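Local coordinates for protein transaminase (Bacillus megaterium, PDB 5G0A) that probably catalyses S-selective transfer of amino groups, using pyridoxal-5'-phosphate as cofactor, as a class-III omega-transaminase, at residues V141-D147 against V158-R162; V189-P193 against Y218-M222; K374-I378 against L465-E469. Residues are numbered along the deposited sequence.

Interaction 1. Residues V141-D147 against V158-R162; sequences VVTREHD and VTRLR
Residues 141-144 are strand, and 145-147 turn off its C-terminal end; the irregular segment 158-162 packs along both in a buried contact. Val141 (chi1 t) points toward that segment and sets its CG1 4.0 Å from CG1 of Val158. Val142 faces the other way. Thr143, chi1 t, also points across: OG1 donates to Val158 O at 2.7 Å, CG2 lies 3.7 Å from CG of Arg160, and the CA atoms of Thr143 and Val158 are 5.5 Å apart. A type II turn runs from Arg144 to Asp147, closed by Asp147 N to Arg144 O at 3.0 Å and by a salt bridge from Arg144 NE to Asp147 OD2 at 2.8 Å. His146, at the turn's positive phi (73°), gives its N to Arg160 O at 2.9 Å; its CA is 4.3 Å from Leu161 CA and its O 3.7 Å from Leu161 CD1. A water lies 3.0 Å from His146 ND1 and 2.9 Å from Arg162 N, from which it accepts. Asp147 O takes Arg160 N at 2.9 Å. The Arg160 side chain leads to Asn225 and Tyr226 of the second subunit. Asp147 also bonds Gln240 and His149, and Thr159 OG1 bonds His149 and Gly150. With His149 and Gly150 lining the cofactor pocket and the Thr159 side chain about 7 Å from the bound PLP, this turn probably helps hold the pocket loop of a fold-type-I transaminase.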
# COMPACT_ATOMS: atom_id res chain seq x y z
N VAL B 141 2.12 -6.93 -10.91
CA VAL B 141 1.49 -7.26 -12.18
C VAL B 141 1.54 -6.00 -13.05
O VAL B 141 1.31 -4.86 -12.58
CB VAL B 141 0.02 -7.74 -12.01
CG1 VAL B 141 -0.66 -7.88 -13.38
CG2 VAL B 141 -0.03 -9.08 -11.23
N VAL B 142 1.86 -6.20 -14.33
CA VAL B 142 1.96 -5.11 -15.30
C VAL B 142 0.69 -5.11 -16.15
O VAL B 142 0.33 -6.13 -16.75
CB VAL B 142 3.18 -5.32 -16.22
CG1 VAL B 142 3.26 -4.21 -17.26
CG2 VAL B 142 4.45 -5.38 -15.39
N THR B 143 0.05 -3.94 -16.17
CA THR B 143 -1.10 -3.70 -17.05
C THR B 143 -0.75 -2.57 -18.05
O THR B 143 0.42 -2.14 -18.12
CB THR B 143 -2.32 -3.32 -16.20
OG1 THR B 143 -3.50 -3.39 -17.00
CG2 THR B 143 -2.14 -1.89 -15.59
N ARG B 144 -1.71 -2.13 -18.85
CA ARG B 144 -1.47 -1.04 -19.80
C ARG B 144 -2.45 0.10 -19.60
O ARG B 144 -3.60 -0.12 -19.22
CB ARG B 144 -1.55 -1.51 -21.27
CG ARG B 144 -0.50 -2.56 -21.68
CD ARG B 144 -0.97 -4.00 -21.43
NE ARG B 144 -2.34 -4.20 -21.93
CZ ARG B 144 -2.67 -4.35 -23.22
NH1 ARG B 144 -1.72 -4.35 -24.16
NH2 ARG B 144 -3.95 -4.48 -23.57
N GLU B 145 -2.00 1.32 -19.90
CA GLU B 145 -2.88 2.47 -20.02
C GLU B 145 -4.11 2.10 -20.86
O GLU B 145 -3.97 1.47 -21.90
CB GLU B 145 -2.15 3.67 -20.67
CG GLU B 145 -2.97 4.95 -20.55
CD GLU B 145 -2.49 6.13 -21.38
OE1 GLU B 145 -1.74 5.94 -22.36
OE2 GLU B 145 -2.87 7.27 -21.04
N HIS B 146 -5.29 2.50 -20.37
CA HIS B 146 -6.60 2.28 -20.99
C HIS B 146 -7.15 0.85 -20.92
O HIS B 146 -8.24 0.60 -21.47
CB HIS B 146 -6.67 2.77 -22.45
CG HIS B 146 -6.13 4.15 -22.66
ND1 HIS B 146 -6.42 5.20 -21.82
CD2 HIS B 146 -5.33 4.65 -23.63
CE1 HIS B 146 -5.81 6.30 -22.26
NE2 HIS B 146 -5.15 5.99 -23.36
N ASP B 147 -6.45 -0.07 -20.24
CA ASP B 147 -7.00 -1.42 -20.08
C ASP B 147 -8.19 -1.36 -19.14
O ASP B 147 -8.19 -0.60 -18.17
CB ASP B 147 -5.98 -2.39 -19.46
CG ASP B 147 -5.13 -3.10 -20.49
OD1 ASP B 147 -5.12 -2.69 -21.67
OD2 ASP B 147 -4.50 -4.12 -20.12
N VAL B 158 -5.69 -3.24 -11.91
CA VAL B 158 -5.14 -3.34 -13.27
C VAL B 158 -5.98 -2.66 -14.34
O VAL B 158 -5.67 -2.70 -15.51
CB VAL B 158 -4.78 -4.79 -13.67
CG1 VAL B 158 -3.59 -5.28 -12.84
CG2 VAL B 158 -5.97 -5.74 -13.51
N THR B 159 -7.04 -2.01 -13.91
CA THR B 159 -7.85 -1.21 -14.82
C THR B 159 -7.30 0.20 -14.81
O THR B 159 -7.29 0.87 -13.77
CB THR B 159 -9.32 -1.24 -14.37
OG1 THR B 159 -9.85 -2.54 -14.65
CG2 THR B 159 -10.13 -0.21 -15.14
N ARG B 160 -6.79 0.64 -15.95
CA ARG B 160 -6.26 2.00 -16.09
C ARG B 160 -7.08 2.79 -17.12
O ARG B 160 -6.55 3.54 -17.93
CB ARG B 160 -4.76 1.96 -16.44
CG ARG B 160 -3.87 1.32 -15.40
CD ARG B 160 -4.00 1.95 -14.02
NE ARG B 160 -4.22 3.39 -14.08
CZ ARG B 160 -4.77 4.12 -13.11
NH1 ARG B 160 -5.13 3.57 -11.95
NH2 ARG B 160 -4.97 5.42 -13.29
N LEU B 161 -8.39 2.60 -17.06
CA LEU B 161 -9.31 3.35 -17.89
C LEU B 161 -9.99 4.32 -16.94
O LEU B 161 -10.80 3.91 -16.12
CB LEU B 161 -10.33 2.40 -18.55
CG LEU B 161 -11.24 3.03 -19.60
CD1 LEU B 161 -10.42 3.56 -20.77
CD2 LEU B 161 -12.26 2.01 -20.08
N ARG B 162 -9.62 5.60 -17.04
CA ARG B 162 -9.95 6.62 -16.03
C ARG B 162 -11.43 6.73 -15.70
O ARG B 162 -11.82 6.97 -14.55
CB ARG B 162 -9.45 7.99 -16.53
CG ARG B 162 -9.46 9.08 -15.48
CD ARG B 162 -8.87 10.34 -16.07
NE ARG B 162 -8.93 11.45 -15.12
CZ ARG B 162 -8.96 12.73 -15.48
NH1 ARG B 162 -8.99 13.07 -16.77
NH2 ARG B 162 -8.99 13.68 -14.53
O HOH W 1 -8.02 6.12 -19.45

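Interaction 2. Residues V189-P193 against Y218-M222; sequences VLMAP and YTRRM
Met222 has the largest share of the buried surface, its side chain reaching from helix 214-226 to strand 189-192 at the edge of the sheet. Strand 189-192 is extended, with Pro193 just past its end, and residues 218-222 form a regular helical turn (Met222 N to Tyr218 O, 3.0 Å). The two short axes come within 8.9 Å and run nearly antiparallel, 156° between their directions; the closest CA pair is Ala192 and Thr219 at 5.3 Å. Met222 takes chi angles m, t, p, which lay its thioether along the strand: CE sits 3.7 Å from Leu190 CB and 3.5 Å from Met191 O, while SD is 3.8 Å from Ala192 CA and 4.3 Å from Pro193 CD.

Pro193 comes next. Its CD meets the edge of the Tyr218 ring, 3.8 Å from CD2, and lies 3.7 Å from Thr219 OG1. A water bridges the far end, donating both to Pro193 O (2.9 Å) and to Thr219 OG1 (2.8 Å), a hydroxyl that also bonds Ser215 O one turn back in the helix.

Leu190 (chi1 m, chi2 t) and Ala192 alternate with Met191 along the strand, so both point at the helix; Ala192, being small, lets Thr219 OG1 approach its CB to 3.4 Å. Tyr218 also packs edge-to-face on Tyr218 of the second subunit, and Arg221 makes a salt bridge to Glu145 of that subunit. Here, then, is a helix covering one face of an alpha/beta sheet at its edge, beside the subunit interface, as in the large domain of fold-type-I PLP enzymes.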
# COMPACT_ATOMS: atom_id res chain seq x y z
N VAL B 189 0.96 -2.90 -8.83
CA VAL B 189 0.67 -2.82 -10.26
C VAL B 189 1.51 -1.73 -10.89
O VAL B 189 1.64 -0.61 -10.35
CB VAL B 189 -0.85 -2.55 -10.54
CG1 VAL B 189 -1.12 -2.27 -12.03
CG2 VAL B 189 -1.71 -3.70 -10.01
N LEU B 190 2.06 -2.06 -12.05
CA LEU B 190 2.73 -1.08 -12.88
C LEU B 190 1.93 -0.84 -14.14
O LEU B 190 1.45 -1.80 -14.77
CB LEU B 190 4.12 -1.60 -13.26
CG LEU B 190 5.06 -2.02 -12.16
CD1 LEU B 190 6.35 -2.51 -12.81
CD2 LEU B 190 5.32 -0.86 -11.19
N MET B 191 1.78 0.42 -14.52
CA MET B 191 1.08 0.76 -15.76
C MET B 191 2.06 0.98 -16.92
O MET B 191 2.79 1.98 -16.94
CB MET B 191 0.17 2.00 -15.60
CG MET B 191 -0.51 2.39 -16.90
SD MET B 191 -1.58 3.83 -16.76
CE MET B 191 -0.38 5.16 -16.99
N ALA B 192 2.05 0.06 -17.88
CA ALA B 192 2.88 0.15 -19.10
C ALA B 192 2.15 0.89 -20.19
O ALA B 192 0.94 1.14 -20.08
CB ALA B 192 3.26 -1.25 -19.57
N PRO B 193 2.87 1.27 -21.26
CA PRO B 193 2.18 2.03 -22.31
C PRO B 193 1.11 1.21 -23.04
O PRO B 193 1.22 -0.01 -23.15
CB PRO B 193 3.29 2.44 -23.28
CG PRO B 193 4.55 1.79 -22.80
CD PRO B 193 4.34 1.24 -21.43
N TYR B 218 9.59 -0.13 -23.70
CA TYR B 218 9.47 0.55 -22.44
C TYR B 218 8.82 -0.34 -21.37
O TYR B 218 9.18 -0.26 -20.20
CB TYR B 218 8.76 1.90 -22.56
CG TYR B 218 8.78 2.65 -21.26
CD1 TYR B 218 10.00 2.96 -20.63
CD2 TYR B 218 7.60 3.02 -20.62
CE1 TYR B 218 10.03 3.63 -19.43
CE2 TYR B 218 7.63 3.69 -19.41
CZ TYR B 218 8.84 4.00 -18.82
OH TYR B 218 8.89 4.66 -17.62
N THR B 219 7.90 -1.21 -21.80
CA THR B 219 7.34 -2.21 -20.87
C THR B 219 8.47 -3.08 -20.30
O THR B 219 8.55 -3.32 -19.09
CB THR B 219 6.29 -3.11 -21.57
OG1 THR B 219 5.27 -2.30 -22.16
CG2 THR B 219 5.63 -4.08 -20.58
N ARG B 220 9.36 -3.54 -21.16
CA ARG B 220 10.48 -4.39 -20.72
C ARG B 220 11.39 -3.61 -19.76
O ARG B 220 11.80 -4.15 -18.75
CB ARG B 220 11.28 -4.85 -21.94
CG ARG B 220 12.50 -5.70 -21.59
CD ARG B 220 13.34 -6.02 -22.82
NE ARG B 220 13.56 -4.88 -23.71
CZ ARG B 220 14.53 -3.97 -23.58
NH1 ARG B 220 15.40 -4.03 -22.57
NH2 ARG B 220 14.62 -2.98 -24.46
N ARG B 221 11.67 -2.35 -20.10
CA ARG B 221 12.50 -1.48 -19.24
C ARG B 221 11.91 -1.33 -17.84
O ARG B 221 12.65 -1.34 -16.85
CB ARG B 221 12.67 -0.10 -19.89
CG ARG B 221 13.65 -0.04 -21.05
CD ARG B 221 15.03 0.40 -20.58
NE ARG B 221 15.07 1.82 -20.20
CZ ARG B 221 15.75 2.78 -20.84
NH1 ARG B 221 16.46 2.52 -21.93
NH2 ARG B 221 15.71 4.02 -20.37
N MET B 222 10.59 -1.17 -17.77
CA MET B 222 9.91 -1.04 -16.49
C MET B 222 10.05 -2.31 -15.68
O MET B 222 10.32 -2.28 -14.49
CB MET B 222 8.42 -0.73 -16.69
CG MET B 222 8.11 0.69 -17.16
SD MET B 222 6.36 0.79 -17.61
CE MET B 222 5.67 0.10 -16.13
O HOH W 2 2.71 -2.47 -23.26

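Interaction 3. Residues K374-I378 against L465-E469; sequences KHKSI and LDYLE
Glu469 receives three donors from the loop 374-378. His375 ND1 gives to Glu469 OE2 at 2.6 Å. Glu469 OE1 takes Ser377 OG at 3.1 Å and, weakly, Ser377 N at 3.4 Å. Glu469 has chi1 p and chi2 t, with its carboxylate at the loop. A type I turn from His375 to Ile378, closed by Ile378 N to His375 O at 3.1 Å, brings His375 and Ser377 to the carboxylate. CA atoms are 6.9 Å apart for His375 and Leu465, 6.6 Å for Ser377 and Glu469. The turn links helix 353-374 to strand 378-384 in the C-terminal small domain, and helix 451-468 packs against it. His375 (chi1 m) is satisfied at its other nitrogen too, NE2 bonding Asp462, which also pairs with Lys374 NZ. Over one ring face Leu465 CB makes a CH-pi contact, 3.6 Å from the centroid, and Leu465 CD1 lies 3.6 Å from Ile378 CD1. Glu469 N bonds Leu465 O at 3.1 Å; Lys376 O accepts from Lys398 NZ.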
# COMPACT_ATOMS: atom_id res chain seq x y z
N LYS B 374 -17.91 7.62 -48.07
CA LYS B 374 -19.00 8.60 -48.11
C LYS B 374 -18.97 9.58 -46.93
O LYS B 374 -19.58 10.66 -47.00
CB LYS B 374 -20.35 7.86 -48.22
CG LYS B 374 -21.56 8.56 -47.62
CD LYS B 374 -22.86 8.18 -48.31
CE LYS B 374 -23.29 6.75 -48.03
NZ LYS B 374 -24.57 6.42 -48.70
N HIS B 375 -18.25 9.23 -45.86
CA HIS B 375 -18.22 10.02 -44.64
C HIS B 375 -16.81 10.32 -44.14
O HIS B 375 -16.15 9.45 -43.58
CB HIS B 375 -18.98 9.32 -43.51
CG HIS B 375 -20.45 9.24 -43.73
ND1 HIS B 375 -21.28 10.34 -43.63
CD2 HIS B 375 -21.26 8.19 -44.03
CE1 HIS B 375 -22.52 9.97 -43.87
NE2 HIS B 375 -22.54 8.67 -44.11
N LYS B 376 -16.39 11.58 -44.29
CA LYS B 376 -15.04 12.00 -43.91
C LYS B 376 -14.87 12.10 -42.39
O LYS B 376 -13.75 12.26 -41.90
CB LYS B 376 -14.67 13.31 -44.62
CG LYS B 376 -14.69 13.18 -46.14
CD LYS B 376 -14.30 14.46 -46.87
CE LYS B 376 -14.39 14.24 -48.37
NZ LYS B 376 -13.81 15.34 -49.18
N SER B 377 -15.98 11.98 -41.66
CA SER B 377 -15.96 11.89 -40.19
C SER B 377 -15.43 10.53 -39.70
O SER B 377 -15.10 10.38 -38.52
CB SER B 377 -17.35 12.13 -39.60
OG SER B 377 -18.26 11.12 -40.00
N ILE B 378 -15.36 9.55 -40.60
CA ILE B 378 -14.67 8.29 -40.30
C ILE B 378 -13.20 8.45 -40.68
O ILE B 378 -12.86 8.49 -41.86
CB ILE B 378 -15.30 7.08 -41.03
CG1 ILE B 378 -16.77 6.89 -40.61
CG2 ILE B 378 -14.51 5.80 -40.75
CD1 ILE B 378 -17.57 5.97 -41.51
N LEU B 465 -24.07 9.93 -39.14
CA LEU B 465 -22.85 10.60 -39.58
C LEU B 465 -23.14 11.78 -40.51
O LEU B 465 -22.40 12.76 -40.52
CB LEU B 465 -21.90 9.60 -40.25
CG LEU B 465 -21.28 8.53 -39.32
CD1 LEU B 465 -20.49 7.52 -40.13
CD2 LEU B 465 -20.41 9.14 -38.23
N ASP B 466 -24.23 11.70 -41.27
CA ASP B 466 -24.72 12.84 -42.05
C ASP B 466 -24.90 14.05 -41.13
O ASP B 466 -24.42 15.14 -41.42
CB ASP B 466 -26.05 12.53 -42.74
CG ASP B 466 -25.87 11.89 -44.11
OD1 ASP B 466 -24.78 12.01 -44.73
OD2 ASP B 466 -26.85 11.27 -44.59
N TYR B 467 -25.59 13.82 -40.01
CA TYR B 467 -25.90 14.87 -39.04
C TYR B 467 -24.65 15.36 -38.32
O TYR B 467 -24.53 16.55 -38.03
CB TYR B 467 -26.95 14.36 -38.04
CG TYR B 467 -27.29 15.33 -36.93
CD1 TYR B 467 -28.29 16.29 -37.09
CD2 TYR B 467 -26.62 15.27 -35.70
CE1 TYR B 467 -28.61 17.18 -36.07
CE2 TYR B 467 -26.93 16.15 -34.67
CZ TYR B 467 -27.92 17.10 -34.86
OH TYR B 467 -28.23 17.97 -33.83
N LEU B 468 -23.73 14.45 -38.01
CA LEU B 468 -22.48 14.83 -37.36
C LEU B 468 -21.65 15.81 -38.19
O LEU B 468 -21.10 16.77 -37.65
CB LEU B 468 -21.64 13.59 -37.03
CG LEU B 468 -20.41 13.86 -36.14
CD1 LEU B 468 -20.79 13.91 -34.67
CD2 LEU B 468 -19.35 12.80 -36.39
N GLU B 469 -21.57 15.57 -39.50
CA GLU B 469 -20.75 16.40 -40.39
C GLU B 469 -21.54 17.53 -41.06
O GLU B 469 -21.02 18.25 -41.92
CB GLU B 469 -19.99 15.54 -41.42
CG GLU B 469 -20.86 14.69 -42.34
CD GLU B 469 -20.13 13.47 -42.87
OE1 GLU B 469 -19.09 13.09 -42.30
OE2 GLU B 469 -20.61 12.89 -43.87

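Following the chain from the N terminus, the three contacts come in series, neither nested nor crossed. Interaction 1 closes a short excursion of ten residues that holds helix 153-157. Interaction 2 then closes a span of 24 residues, the last four already helical, onto the middle of helix 214-226. The two touch: strands 140-144 and 189-192 are neighbours in one sheet, with Thr143 O 2.7 Å from Ala192 N, a probable hydrogen bond, and both reach the second subunit. Interaction 3 closes a span of 86 residues and lies apart, its nearest atoms about 19 Å from interaction 1 and about 24 Å from interaction 2, joining the last helix to the loop before strand 378-384.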